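Mobilization protein A (Pseudomonas aeruginosa, PDB 2NS6) nicks one DNA strand at the plasmid's origin of transfer, locally unwinding the duplex, as the relaxase of the relaxosome, so that the cleaved strand can be transferred during conjugation. Local coordinates at residues 16-21 against 55-60; 25-30 against 35-40; 62-67 against 138-143; 70-75 against 162-167; 109-112 against 118-121. All coordinates share one frame; numbering follows the deposited sequence.

Contact 1 (16-21 against 55-60); sequences QSARAK and DYWDAA
Arg19 and Asp58 join the first turn of helix 18-26 to helix 53-63, their side chains lying alongside each other and pointing the same way. The aliphatic part of Arg19 runs past the carboxylate, its CG 3.1 Å from Asp58 OD1. A bend at chi2 (54°) then brings the guanidinium round so that Arg19 NH1 reaches Asp58 OD1 at 3.0 Å. This salt bridge is nearly straight (165° at the hydrogen), lies close to the guanidinium plane and uses the syn lone pair of the oxygen, although the two flat groups are turned 66° apart. Asp23 takes the NE side. Deeper in, the methyl of Ala18 meets the indole obliquely, with Ala18 CB 3.6 Å from Trp57 CE3; so small a residue lets the helices come close, Arg19 CA lying 4.9 Å from Trp57 CA. Ser17 N-caps helix 18-26. Beneath both helices lies the sheet, where Trp57 rests on Phe71 of strand 71-77 and Met123 of strand 117-124, and its NE1 hydrogen-bonds to Thr107 of strand 106-113.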
# COMPACT_ATOMS: atom_id res chain seq x y z
N GLN A 16 -7.03 3.58 14.43
CA GLN A 16 -6.93 3.26 13.02
C GLN A 16 -7.25 1.79 12.76
O GLN A 16 -6.75 0.90 13.46
CB GLN A 16 -5.52 3.59 12.51
N SER A 17 -8.11 1.54 11.77
CA SER A 17 -8.50 0.19 11.40
C SER A 17 -8.13 -0.08 9.95
O SER A 17 -8.67 0.54 9.04
CB SER A 17 -10.00 -0.01 11.56
OG SER A 17 -10.41 -1.21 10.90
N ALA A 18 -7.23 -1.03 9.74
CA ALA A 18 -6.78 -1.38 8.41
C ALA A 18 -7.95 -1.78 7.53
O ALA A 18 -8.06 -1.33 6.39
CB ALA A 18 -5.77 -2.51 8.49
N ARG A 19 -8.83 -2.63 8.05
CA ARG A 19 -9.98 -3.08 7.28
C ARG A 19 -10.84 -1.91 6.84
O ARG A 19 -11.23 -1.83 5.67
CB ARG A 19 -10.83 -4.07 8.08
CG ARG A 19 -12.10 -4.55 7.35
CD ARG A 19 -11.80 -5.13 5.97
NE ARG A 19 -12.99 -5.19 5.13
CZ ARG A 19 -13.99 -6.06 5.30
NH1 ARG A 19 -13.94 -6.96 6.27
NH2 ARG A 19 -15.04 -6.01 4.50
N ALA A 20 -11.13 -1.00 7.76
CA ALA A 20 -11.95 0.16 7.42
C ALA A 20 -11.26 1.00 6.34
O ALA A 20 -11.89 1.43 5.38
CB ALA A 20 -12.22 1.01 8.67
N LYS A 21 -9.96 1.23 6.50
CA LYS A 21 -9.21 2.01 5.52
C LYS A 21 -9.21 1.35 4.14
O LYS A 21 -9.42 2.02 3.12
CB LYS A 21 -7.77 2.23 6.01
CG LYS A 21 -6.84 2.85 4.98
CD LYS A 21 -7.24 4.27 4.62
CE LYS A 21 -6.92 5.21 5.78
NZ LYS A 21 -7.18 6.64 5.43
N ASP A 55 -8.96 -9.77 3.61
CA ASP A 55 -8.65 -10.80 4.59
C ASP A 55 -7.33 -10.48 5.30
O ASP A 55 -7.18 -10.76 6.49
CB ASP A 55 -8.56 -12.19 3.93
CG ASP A 55 -9.84 -12.58 3.20
OD1 ASP A 55 -10.93 -12.12 3.60
OD2 ASP A 55 -9.75 -13.37 2.24
N TYR A 56 -6.38 -9.87 4.59
CA TYR A 56 -5.10 -9.53 5.20
C TYR A 56 -5.27 -8.41 6.23
O TYR A 56 -4.71 -8.47 7.33
CB TYR A 56 -4.10 -9.09 4.13
CG TYR A 56 -2.70 -8.86 4.66
CD1 TYR A 56 -1.80 -9.92 4.76
CD2 TYR A 56 -2.30 -7.60 5.08
CE1 TYR A 56 -0.52 -9.73 5.28
CE2 TYR A 56 -1.02 -7.39 5.61
CZ TYR A 56 -0.14 -8.46 5.70
OH TYR A 56 1.12 -8.28 6.22
N TRP A 57 -6.04 -7.40 5.88
CA TRP A 57 -6.26 -6.28 6.78
C TRP A 57 -7.10 -6.67 7.98
O TRP A 57 -6.93 -6.11 9.08
CB TRP A 57 -6.88 -5.12 6.00
CG TRP A 57 -6.02 -4.76 4.82
CD1 TRP A 57 -6.36 -4.86 3.51
CD2 TRP A 57 -4.66 -4.30 4.86
NE1 TRP A 57 -5.30 -4.48 2.71
CE2 TRP A 57 -4.25 -4.13 3.52
CE3 TRP A 57 -3.76 -4.01 5.89
CZ2 TRP A 57 -2.96 -3.70 3.18
CZ3 TRP A 57 -2.48 -3.57 5.56
CH2 TRP A 57 -2.09 -3.41 4.21
N ASP A 58 -8.01 -7.63 7.79
CA ASP A 58 -8.85 -8.12 8.88
C ASP A 58 -7.93 -8.74 9.93
O ASP A 58 -8.05 -8.47 11.12
CB ASP A 58 -9.83 -9.20 8.40
CG ASP A 58 -11.03 -8.64 7.64
OD1 ASP A 58 -11.50 -7.53 7.94
OD2 ASP A 58 -11.53 -9.36 6.73
N ALA A 59 -7.01 -9.60 9.48
CA ALA A 59 -6.07 -10.27 10.38
C ALA A 59 -5.20 -9.24 11.09
O ALA A 59 -5.04 -9.29 12.31
CB ALA A 59 -5.19 -11.25 9.58
N ALA A 60 -4.63 -8.32 10.32
CA ALA A 60 -3.80 -7.29 10.90
C ALA A 60 -4.55 -6.63 12.07
O ALA A 60 -3.99 -6.46 13.14
CB ALA A 60 -3.45 -6.25 9.84

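Contact 2 (25-30 against 35-40); sequences IQREGK and MDEVLH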
# COMPACT_ATOMS: atom_id res chain seq x y z
N ILE A 25 -10.92 3.30 0.79
CA ILE A 25 -10.20 3.67 -0.44
C ILE A 25 -10.58 2.82 -1.65
O ILE A 25 -10.52 3.29 -2.79
CB ILE A 25 -8.66 3.64 -0.25
CG1 ILE A 25 -8.16 2.22 0.01
CG2 ILE A 25 -8.26 4.57 0.88
CD1 ILE A 25 -6.64 2.10 -0.10
N GLN A 26 -10.97 1.57 -1.44
CA GLN A 26 -11.36 0.73 -2.57
C GLN A 26 -12.88 0.81 -2.80
O GLN A 26 -13.39 0.25 -3.77
CB GLN A 26 -11.00 -0.74 -2.34
CG GLN A 26 -9.51 -1.07 -2.33
CD GLN A 26 -9.28 -2.57 -2.14
OE1 GLN A 26 -9.47 -3.10 -1.05
NE2 GLN A 26 -8.90 -3.24 -3.21
N ARG A 27 -13.58 1.49 -1.91
CA ARG A 27 -15.04 1.60 -1.98
C ARG A 27 -15.67 0.21 -2.04
O ARG A 27 -16.48 -0.10 -2.93
CB ARG A 27 -15.49 2.47 -3.17
CG ARG A 27 -15.14 3.96 -3.00
CD ARG A 27 -15.61 4.48 -1.64
NE ARG A 27 -14.99 5.74 -1.21
CZ ARG A 27 -15.31 6.95 -1.67
NH1 ARG A 27 -16.25 7.09 -2.59
NH2 ARG A 27 -14.70 8.02 -1.19
N GLU A 28 -15.27 -0.64 -1.09
CA GLU A 28 -15.78 -2.01 -0.98
C GLU A 28 -16.62 -2.09 0.29
O GLU A 28 -16.78 -1.10 1.02
CB GLU A 28 -14.63 -3.02 -0.89
CG GLU A 28 -13.71 -3.08 -2.11
CD GLU A 28 -14.28 -3.94 -3.24
OE1 GLU A 28 -15.48 -3.82 -3.54
OE2 GLU A 28 -13.50 -4.73 -3.83
N GLY A 29 -17.15 -3.28 0.56
CA GLY A 29 -17.97 -3.47 1.74
C GLY A 29 -19.13 -2.50 1.78
O GLY A 29 -19.87 -2.36 0.80
N LYS A 30 -19.29 -1.82 2.91
CA LYS A 30 -20.36 -0.85 3.09
C LYS A 30 -20.38 0.23 2.01
O LYS A 30 -21.45 0.74 1.67
CB LYS A 30 -20.23 -0.18 4.47
CG LYS A 30 -20.01 -1.17 5.60
CD LYS A 30 -20.17 -0.53 6.98
CE LYS A 30 -19.72 -1.48 8.09
NZ LYS A 30 -20.47 -2.78 8.09
N MET A 35 -18.91 3.61 -5.70
CA MET A 35 -17.58 3.34 -6.25
C MET A 35 -17.11 4.29 -7.35
O MET A 35 -15.99 4.17 -7.84
CB MET A 35 -17.51 1.92 -6.79
CG MET A 35 -17.96 0.85 -5.82
SD MET A 35 -17.70 -0.78 -6.50
CE MET A 35 -16.01 -1.06 -6.02
N ASP A 36 -17.96 5.22 -7.76
CA ASP A 36 -17.59 6.14 -8.82
C ASP A 36 -16.29 6.90 -8.56
O ASP A 36 -15.59 7.27 -9.50
CB ASP A 36 -18.74 7.09 -9.12
CG ASP A 36 -19.68 6.52 -10.16
OD1 ASP A 36 -19.78 5.28 -10.23
OD2 ASP A 36 -20.31 7.30 -10.91
N GLU A 37 -15.95 7.09 -7.29
CA GLU A 37 -14.72 7.78 -6.95
C GLU A 37 -13.48 6.91 -7.24
O GLU A 37 -12.38 7.44 -7.42
CB GLU A 37 -14.76 8.21 -5.49
CG GLU A 37 -13.48 8.84 -4.97
CD GLU A 37 -13.17 10.17 -5.63
OE1 GLU A 37 -12.09 10.73 -5.35
OE2 GLU A 37 -14.01 10.65 -6.42
N VAL A 38 -13.66 5.59 -7.29
CA VAL A 38 -12.54 4.67 -7.55
C VAL A 38 -12.36 4.29 -9.01
O VAL A 38 -13.24 3.68 -9.62
CB VAL A 38 -12.67 3.36 -6.74
CG1 VAL A 38 -11.41 2.50 -6.94
CG2 VAL A 38 -12.87 3.67 -5.28
N LEU A 39 -11.21 4.66 -9.56
CA LEU A 39 -10.86 4.40 -10.96
C LEU A 39 -10.04 3.13 -11.14
O LEU A 39 -10.01 2.55 -12.23
CB LEU A 39 -10.07 5.59 -11.51
CG LEU A 39 -10.79 6.77 -12.21
CD1 LEU A 39 -12.12 7.08 -11.59
CD2 LEU A 39 -9.86 7.97 -12.16
N HIS A 40 -9.37 2.70 -10.07
CA HIS A 40 -8.53 1.52 -10.11
C HIS A 40 -8.14 1.07 -8.71
O HIS A 40 -7.95 1.89 -7.82
CB HIS A 40 -7.25 1.80 -10.89
CG HIS A 40 -6.29 0.65 -10.91
ND1 HIS A 40 -6.58 -0.55 -11.52
CD2 HIS A 40 -5.04 0.52 -10.40
CE1 HIS A 40 -5.55 -1.37 -11.40
NE2 HIS A 40 -4.60 -0.74 -10.72
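Arg27 leaves helix 18-26 with positive phi (54°) in a Schellman motif, its CA 5.3 Å from that of Met35, where a type I turn from Met35 to Val38 leads into strand 38-44. No hydrogen bond crosses between the segments, and the side chains do the joining. The first carbons of Arg27 pack on Val38, with Arg27 CG 3.2 Å from Val38 CG2. That methyl, anti to its own carbonyl carbon, also comes 3.4 Å from Ile25 O, so a compact branched residue fills the angle between helix end and strand. Farther out, Arg27 bends at chi2 (-50°) and lays its guanidinium obliquely against the Glu37 stem, Arg27 NH1 being 3.4 Å from Glu37 CB. On the other flank, the flexible Met35 turns at chi3 (86°) to set CE 3.3 Å from Arg27 O. The arginine's charge is answered elsewhere: NH1 forms a salt bridge with Asp34, and the group makes a cation-pi contact with Tyr24, the catalytic tyrosine. Van der Waals packing of carbon against carbon, carbonyl oxygen and guanidinium thus carries this contact, while Arg27 NH2 and Glu37 OE1, 5.6 Å apart, probably attract only weakly, Glu37 lying close to the manganese.

Contact 3 (62-67 against 138-143); sequences LYERAN and QWFKRY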
# COMPACT_ATOMS: atom_id res chain seq x y z
N LEU A 62 -7.12 -7.88 13.77
CA LEU A 62 -7.42 -8.86 14.80
C LEU A 62 -6.20 -9.46 15.49
O LEU A 62 -6.31 -9.96 16.61
CB LEU A 62 -8.27 -9.98 14.19
CG LEU A 62 -8.66 -11.14 15.11
CD1 LEU A 62 -9.52 -10.63 16.27
CD2 LEU A 62 -9.41 -12.17 14.30
N TYR A 63 -5.03 -9.41 14.85
CA TYR A 63 -3.83 -10.01 15.44
C TYR A 63 -2.63 -9.12 15.76
O TYR A 63 -1.82 -9.49 16.60
CB TYR A 63 -3.37 -11.18 14.57
CG TYR A 63 -4.41 -12.28 14.44
CD1 TYR A 63 -5.01 -12.56 13.22
CD2 TYR A 63 -4.83 -13.00 15.55
CE1 TYR A 63 -6.00 -13.54 13.11
CE2 TYR A 63 -5.82 -13.98 15.45
CZ TYR A 63 -6.40 -14.23 14.23
OH TYR A 63 -7.40 -15.16 14.14
N GLU A 64 -2.47 -7.98 15.09
CA GLU A 64 -1.31 -7.14 15.40
C GLU A 64 -1.45 -6.57 16.80
O GLU A 64 -2.55 -6.21 17.21
CB GLU A 64 -1.17 -5.99 14.40
CG GLU A 64 0.11 -6.05 13.57
CD GLU A 64 1.35 -5.61 14.33
OE1 GLU A 64 1.49 -5.93 15.53
OE2 GLU A 64 2.21 -4.95 13.72
N ARG A 65 -0.35 -6.49 17.53
CA ARG A 65 -0.39 -5.96 18.89
C ARG A 65 -0.80 -4.49 18.86
O ARG A 65 -0.58 -3.80 17.86
CB ARG A 65 0.97 -6.12 19.56
CG ARG A 65 2.08 -5.38 18.85
CD ARG A 65 3.37 -5.46 19.62
NE ARG A 65 4.39 -4.57 19.08
CZ ARG A 65 5.57 -4.37 19.65
NH1 ARG A 65 5.86 -5.00 20.78
NH2 ARG A 65 6.45 -3.55 19.10
N ALA A 66 -1.38 -4.02 19.96
CA ALA A 66 -1.85 -2.64 20.08
C ALA A 66 -0.83 -1.59 19.67
O ALA A 66 -1.15 -0.66 18.91
CB ALA A 66 -2.31 -2.37 21.52
N ASN A 67 0.39 -1.71 20.17
CA ASN A 67 1.45 -0.77 19.85
C ASN A 67 2.19 -1.19 18.59
O ASN A 67 3.39 -0.93 18.44
CB ASN A 67 2.42 -0.65 21.02
CG ASN A 67 1.82 0.09 22.21
OD1 ASN A 67 1.48 1.28 22.11
ND2 ASN A 67 1.69 -0.60 23.34
N GLN A 138 -1.12 -16.47 12.93
CA GLN A 138 0.32 -16.59 13.18
C GLN A 138 1.17 -15.60 12.39
O GLN A 138 2.33 -15.34 12.74
CB GLN A 138 0.81 -18.00 12.85
CG GLN A 138 2.28 -18.24 13.16
CD GLN A 138 2.79 -19.56 12.58
OE1 GLN A 138 2.11 -20.58 12.66
NE2 GLN A 138 3.99 -19.53 12.02
N TRP A 139 0.61 -15.05 11.32
CA TRP A 139 1.35 -14.13 10.47
C TRP A 139 1.93 -12.90 11.16
O TRP A 139 3.07 -12.53 10.90
CB TRP A 139 0.46 -13.69 9.29
CG TRP A 139 1.15 -12.77 8.31
CD1 TRP A 139 1.18 -11.41 8.35
CD2 TRP A 139 1.96 -13.16 7.19
NE1 TRP A 139 1.96 -10.92 7.34
CE2 TRP A 139 2.45 -11.97 6.61
CE3 TRP A 139 2.32 -14.39 6.63
CZ2 TRP A 139 3.29 -11.97 5.49
CZ3 TRP A 139 3.16 -14.39 5.51
CH2 TRP A 139 3.64 -13.19 4.95
N PHE A 140 1.16 -12.29 12.06
CA PHE A 140 1.60 -11.08 12.75
C PHE A 140 2.33 -11.29 14.08
O PHE A 140 2.68 -10.33 14.77
CB PHE A 140 0.41 -10.14 12.92
CG PHE A 140 -0.28 -9.78 11.63
CD1 PHE A 140 -1.33 -10.56 11.14
CD2 PHE A 140 0.12 -8.67 10.89
CE1 PHE A 140 -1.96 -10.23 9.93
CE2 PHE A 140 -0.50 -8.32 9.69
CZ PHE A 140 -1.55 -9.11 9.21
N LYS A 141 2.54 -12.55 14.46
CA LYS A 141 3.25 -12.84 15.70
C LYS A 141 4.69 -12.40 15.51
O LYS A 141 5.09 -11.99 14.42
CB LYS A 141 3.18 -14.35 16.00
CG LYS A 141 1.78 -14.85 16.35
CD LYS A 141 1.70 -16.37 16.33
CE LYS A 141 0.34 -16.86 16.83
NZ LYS A 141 -0.15 -18.05 16.05
N ARG A 142 5.46 -12.47 16.59
CA ARG A 142 6.87 -12.09 16.55
C ARG A 142 7.62 -13.03 15.63
O ARG A 142 7.26 -14.20 15.49
CB ARG A 142 7.46 -12.14 17.96
CG ARG A 142 6.77 -11.20 18.93
CD ARG A 142 7.32 -11.30 20.34
NE ARG A 142 6.52 -10.51 21.28
CZ ARG A 142 6.38 -9.19 21.21
NH1 ARG A 142 6.99 -8.50 20.25
NH2 ARG A 142 5.62 -8.56 22.10
N TYR A 143 8.66 -12.51 15.00
CA TYR A 143 9.48 -13.29 14.07
C TYR A 143 10.43 -14.20 14.84
O TYR A 143 10.94 -13.83 15.89
CB TYR A 143 10.29 -12.35 13.19
CG TYR A 143 11.15 -13.03 12.15
CD1 TYR A 143 10.57 -13.78 11.13
CD2 TYR A 143 12.53 -12.90 12.17
CE1 TYR A 143 11.35 -14.38 10.15
CE2 TYR A 143 13.32 -13.49 11.19
CZ TYR A 143 12.73 -14.22 10.19
OH TYR A 143 13.51 -14.78 9.20
O HOH W 1 1.81 -8.84 16.94
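The C-terminal end of helix 53-63, where Tyr63 and Glu64 meet Phe140, is covered by the chain that leaves the short helix 136-139. Phe140 swings its ring toward the helix end with CG anti to the carbonyl carbon (chi1 -56°), and its two delta carbons meet different neighbours. Tyr63 CB lies 4.0 Å from Phe140 CD1, while Glu64 CG approaches Phe140 CD2 to 3.7 Å; both come obliquely. A flat apolar ring suits this place because the small Ala59 and Ala60 of the same helix receive its far end, and Trp139 CD1 sits over the centre of one face. Glu64 crosses Phe140 at about a right angle; its chain bends at chi2, its methylene touching the ring and its carboxylate going on to polar partners. A buried acid needs them: Glu64 OE2 forms a salt bridge with Lys155, and Glu64 OE1 accepts a bond from a water at 3.2 Å. The same water donates to Phe140 O at 2.8 Å, tying together two segments that share no direct hydrogen bond. OE1 also receives a weak bond from Arg65 N. Towards the surface, two extended arginines converge, with Arg65 NH1 3.7 Å from Arg142 NH1; these like charges probably repel. This is plain packing of a loop's aromatic residue against the C-terminal end of a helix, joining the segment after helix 136-139 to helix 53-63, away from the active and metal sites.

Contact 4 (70-75 against 162-167); sequences LFKEVE and KAWLEQ
Strand 71-77 and the beginning of helix 164-181 stay well apart in their backbones, the closest alpha carbons being those of Val74 and Leu165 at 9.9 Å. Long side chains from both sides, chiefly Trp164 and Lys72, bridge the gap. Trp164 extends from the first turn of the helix with CG anti to the backbone N (chi1 -174°), which carries the six-membered part of the indole down to Lys72 and Val74 as they rise from the strand in the opposite direction. Val74 meets the indole at its edge and near its plane, with Val74 CG2 4.0 Å from Trp164 CH2. Lys72 comes in obliquely: bends at chi2 (69°) and chi4 (-72°) bring Lys72 NZ to 3.1 Å from Trp164 CZ3, and Lys72 CE follows at 3.8 Å from the same carbon. This is a helix packed on a face of the five-stranded antiparallel sheet, in which strand 71-77 lies between strands 5-10 and 117-124. Residues alternate along the strand, so Lys72 and Val74 face helix 164-181, whereas Phe71, Glu73 and Glu75 point to the other side, Phe71 reaching Trp57 and Glu73 pairing with Lys21. A beta-branched valine suits a strand and gives the indole a compact methyl to abut, while lysine supplies a long side chain that touches Ala7 and Thr9 of strand 5-10 and reaches the indole. Leu159, in the loop leading to the helix, touches both Lys72 and Trp164.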
# COMPACT_ATOMS: atom_id res chain seq x y z
N LEU A 70 0.01 -1.14 11.96
CA LEU A 70 -0.89 -1.86 11.06
C LEU A 70 -0.53 -1.64 9.59
O LEU A 70 -0.62 -2.57 8.77
CB LEU A 70 -2.34 -1.41 11.30
CG LEU A 70 -2.93 -1.77 12.67
CD1 LEU A 70 -4.20 -0.98 12.88
CD2 LEU A 70 -3.20 -3.28 12.76
N PHE A 71 -0.12 -0.42 9.25
CA PHE A 71 0.26 -0.11 7.88
C PHE A 71 0.78 1.32 7.76
O PHE A 71 0.56 2.15 8.63
CB PHE A 71 -0.94 -0.31 6.94
CG PHE A 71 -2.09 0.59 7.25
CD1 PHE A 71 -2.13 1.89 6.77
CD2 PHE A 71 -3.12 0.15 8.08
CE1 PHE A 71 -3.17 2.75 7.10
CE2 PHE A 71 -4.17 1.00 8.42
CZ PHE A 71 -4.20 2.30 7.94
N LYS A 72 1.49 1.58 6.66
CA LYS A 72 2.04 2.89 6.34
C LYS A 72 1.23 3.36 5.14
O LYS A 72 1.31 2.78 4.05
CB LYS A 72 3.51 2.75 5.97
CG LYS A 72 4.23 4.07 5.64
CD LYS A 72 4.40 4.94 6.87
CE LYS A 72 5.25 6.17 6.59
NZ LYS A 72 6.69 5.82 6.39
N GLU A 73 0.45 4.41 5.34
CA GLU A 73 -0.38 4.97 4.28
C GLU A 73 0.35 6.07 3.53
O GLU A 73 0.85 7.02 4.12
CB GLU A 73 -1.66 5.54 4.88
CG GLU A 73 -2.52 6.33 3.90
CD GLU A 73 -3.88 6.67 4.49
OE1 GLU A 73 -3.91 7.24 5.60
OE2 GLU A 73 -4.90 6.37 3.83
N VAL A 74 0.42 5.93 2.21
CA VAL A 74 1.08 6.92 1.38
C VAL A 74 0.06 7.51 0.41
O VAL A 74 -0.79 6.78 -0.11
CB VAL A 74 2.24 6.29 0.58
CG1 VAL A 74 2.97 7.36 -0.21
CG2 VAL A 74 3.21 5.58 1.52
N GLU A 75 0.14 8.82 0.19
CA GLU A 75 -0.78 9.49 -0.73
C GLU A 75 -0.01 10.39 -1.69
O GLU A 75 0.83 11.19 -1.27
CB GLU A 75 -1.80 10.35 0.03
CG GLU A 75 -2.97 10.78 -0.86
CD GLU A 75 -4.03 11.57 -0.11
OE1 GLU A 75 -4.32 11.23 1.06
OE2 GLU A 75 -4.58 12.52 -0.70
N LYS A 162 14.44 8.59 8.71
CA LYS A 162 14.03 9.98 8.57
C LYS A 162 14.12 10.45 7.13
O LYS A 162 13.28 11.23 6.66
CB LYS A 162 14.89 10.87 9.45
N ALA A 163 15.14 9.97 6.43
CA ALA A 163 15.35 10.34 5.03
C ALA A 163 14.35 9.68 4.10
O ALA A 163 14.23 10.06 2.94
CB ALA A 163 16.78 9.96 4.61
N TRP A 164 13.62 8.68 4.61
CA TRP A 164 12.67 7.96 3.77
C TRP A 164 11.63 8.83 3.06
O TRP A 164 11.34 8.62 1.89
CB TRP A 164 11.94 6.89 4.58
CG TRP A 164 11.06 6.02 3.73
CD1 TRP A 164 11.44 4.95 2.97
CD2 TRP A 164 9.65 6.19 3.51
NE1 TRP A 164 10.36 4.44 2.29
CE2 TRP A 164 9.25 5.18 2.61
CE3 TRP A 164 8.70 7.10 3.99
CZ2 TRP A 164 7.92 5.05 2.18
CZ3 TRP A 164 7.38 6.97 3.56
CH2 TRP A 164 7.01 5.95 2.66
N LEU A 165 11.06 9.80 3.77
CA LEU A 165 10.04 10.67 3.20
C LEU A 165 10.50 11.42 1.95
O LEU A 165 9.87 11.33 0.90
CB LEU A 165 9.53 11.65 4.25
CG LEU A 165 8.54 12.72 3.75
CD1 LEU A 165 7.41 12.07 2.98
CD2 LEU A 165 8.00 13.52 4.93
N GLU A 166 11.61 12.15 2.05
CA GLU A 166 12.11 12.89 0.90
C GLU A 166 12.63 11.95 -0.18
O GLU A 166 12.46 12.21 -1.38
CB GLU A 166 13.17 13.89 1.35
CG GLU A 166 12.60 14.96 2.27
CD GLU A 166 11.59 15.86 1.56
OE1 GLU A 166 10.69 16.40 2.23
OE2 GLU A 166 11.70 16.03 0.32
N GLN A 167 13.26 10.86 0.23
CA GLN A 167 13.77 9.88 -0.72
C GLN A 167 12.60 9.31 -1.52
O GLN A 167 12.72 9.02 -2.70
CB GLN A 167 14.48 8.74 0.01
CG GLN A 167 16.00 8.89 0.10
CD GLN A 167 16.61 7.95 1.12
OE1 GLN A 167 16.14 6.82 1.31
NE2 GLN A 167 17.69 8.40 1.77

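Contact 5 (109-112 against 118-121); sequences AIHA and PHCH. With MN (manganese (II) ion), chain B.
Manganese is gripped by His111 ND1 at 2.4 Å, His119 NE2 at 2.3 Å and His121 NE2 at 2.4 Å, with a water as a further ligand. The three histidines share one face of a beta hairpin, since His111 pairs across it with His119, and His121 lies two residues farther along. Both His111-His119 and Ala109-His121 are antiparallel hydrogen-bonded pairs; the bond from His111 N to His119 O is short and almost straight, at 2.7 Å and 179°. His111 thus binds through its delta nitrogen, His119 and His121 through their epsilon nitrogens. His119 takes chi1 of 54°, placing its ring between backbone N and carbonyl carbon and bringing one face over His111 CB in a CH-pi contact, 3.7 Å from carbon to ring centroid. His111 and His121 cross at about a right angle. Histidine suits each place, one ring nitrogen binding the metal while the other can be held: His111 NE2 bonds Ile25 O, and His119 ND1 bonds Asn117 O. Ile110 and Cys120 point to the opposite face, where Ile110 packs on helix 84-99. A three-histidine metal site on an antiparallel sheet, near the catalytic tyrosine Tyr24, is typical of HUH endonucleases, the relaxases and Rep proteins, with His119 and His121 as the motif's histidines.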
# COMPACT_ATOMS: atom_id res chain seq x y z
N ALA A 109 -5.29 2.22 -4.38
CA ALA A 109 -6.47 2.58 -5.12
C ALA A 109 -6.22 3.94 -5.74
O ALA A 109 -5.52 4.78 -5.15
CB ALA A 109 -7.67 2.62 -4.17
N ILE A 110 -6.75 4.15 -6.93
CA ILE A 110 -6.62 5.43 -7.63
C ILE A 110 -7.98 6.11 -7.52
O ILE A 110 -9.00 5.47 -7.77
CB ILE A 110 -6.26 5.24 -9.13
CG1 ILE A 110 -4.79 4.82 -9.28
CG2 ILE A 110 -6.53 6.55 -9.90
CD1 ILE A 110 -4.37 4.45 -10.71
N HIS A 111 -8.00 7.38 -7.14
CA HIS A 111 -9.24 8.13 -6.99
C HIS A 111 -9.40 9.28 -7.99
O HIS A 111 -8.42 9.89 -8.42
CB HIS A 111 -9.35 8.69 -5.57
CG HIS A 111 -9.73 7.67 -4.54
ND1 HIS A 111 -9.82 7.97 -3.20
CD2 HIS A 111 -10.07 6.36 -4.67
CE1 HIS A 111 -10.19 6.89 -2.54
NE2 HIS A 111 -10.35 5.90 -3.41
N ALA A 112 -10.64 9.59 -8.34
CA ALA A 112 -10.93 10.68 -9.25
C ALA A 112 -11.29 11.94 -8.47
O ALA A 112 -12.45 12.34 -8.44
CB ALA A 112 -12.09 10.31 -10.17
N PRO A 118 -6.65 13.79 -9.76
CA PRO A 118 -6.55 12.34 -9.61
C PRO A 118 -5.44 12.04 -8.61
O PRO A 118 -4.37 12.65 -8.68
CB PRO A 118 -6.19 11.87 -11.02
CG PRO A 118 -6.81 12.90 -11.89
CD PRO A 118 -6.47 14.18 -11.17
N HIS A 119 -5.68 11.13 -7.68
CA HIS A 119 -4.67 10.78 -6.69
C HIS A 119 -4.69 9.30 -6.33
O HIS A 119 -5.65 8.58 -6.63
CB HIS A 119 -4.85 11.64 -5.42
CG HIS A 119 -6.22 11.58 -4.84
ND1 HIS A 119 -7.29 12.23 -5.41
CD2 HIS A 119 -6.71 10.93 -3.75
CE1 HIS A 119 -8.38 11.98 -4.70
NE2 HIS A 119 -8.05 11.20 -3.69
N CYS A 120 -3.63 8.85 -5.67
CA CYS A 120 -3.51 7.45 -5.29
C CYS A 120 -3.31 7.21 -3.80
O CYS A 120 -2.47 7.86 -3.17
CB CYS A 120 -2.34 6.82 -6.06
SG CYS A 120 -2.05 5.08 -5.68
N HIS A 121 -4.08 6.30 -3.22
CA HIS A 121 -3.94 5.96 -1.80
C HIS A 121 -3.24 4.60 -1.79
O HIS A 121 -3.66 3.69 -2.50
CB HIS A 121 -5.30 5.85 -1.12
CG HIS A 121 -6.01 7.16 -0.94
ND1 HIS A 121 -5.85 7.94 0.19
CD2 HIS A 121 -6.86 7.83 -1.74
CE1 HIS A 121 -6.59 9.03 0.07
NE2 HIS A 121 -7.21 8.99 -1.09
MN MN B . -9.13 9.96 -2.13
O HOH W 2 -11.01 11.12 -2.99

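Contacts 4 and 5 are buried, contacts 1 and 3 partly so, and contact 2 lies at the surface. The sheet unites contacts 2, 4 and 5: strands 38-44 and 106-113 adjoin, as do 71-77 and 117-124. Contact 5 is itself a strand pair, built on backbone bonds and metal ligation, whereas contact 4 relies on side chains bridging from helix to sheet. Helix 18-26 serves contact 1 at its start and contact 2 at its end, the latter touching contact 5 beside the metal. Helix 53-63 links contact 1, with its salt bridge, to contact 3, held by a water bridge and aromatic packing; the centres of contacts 3 and 5 are about 29 Å apart.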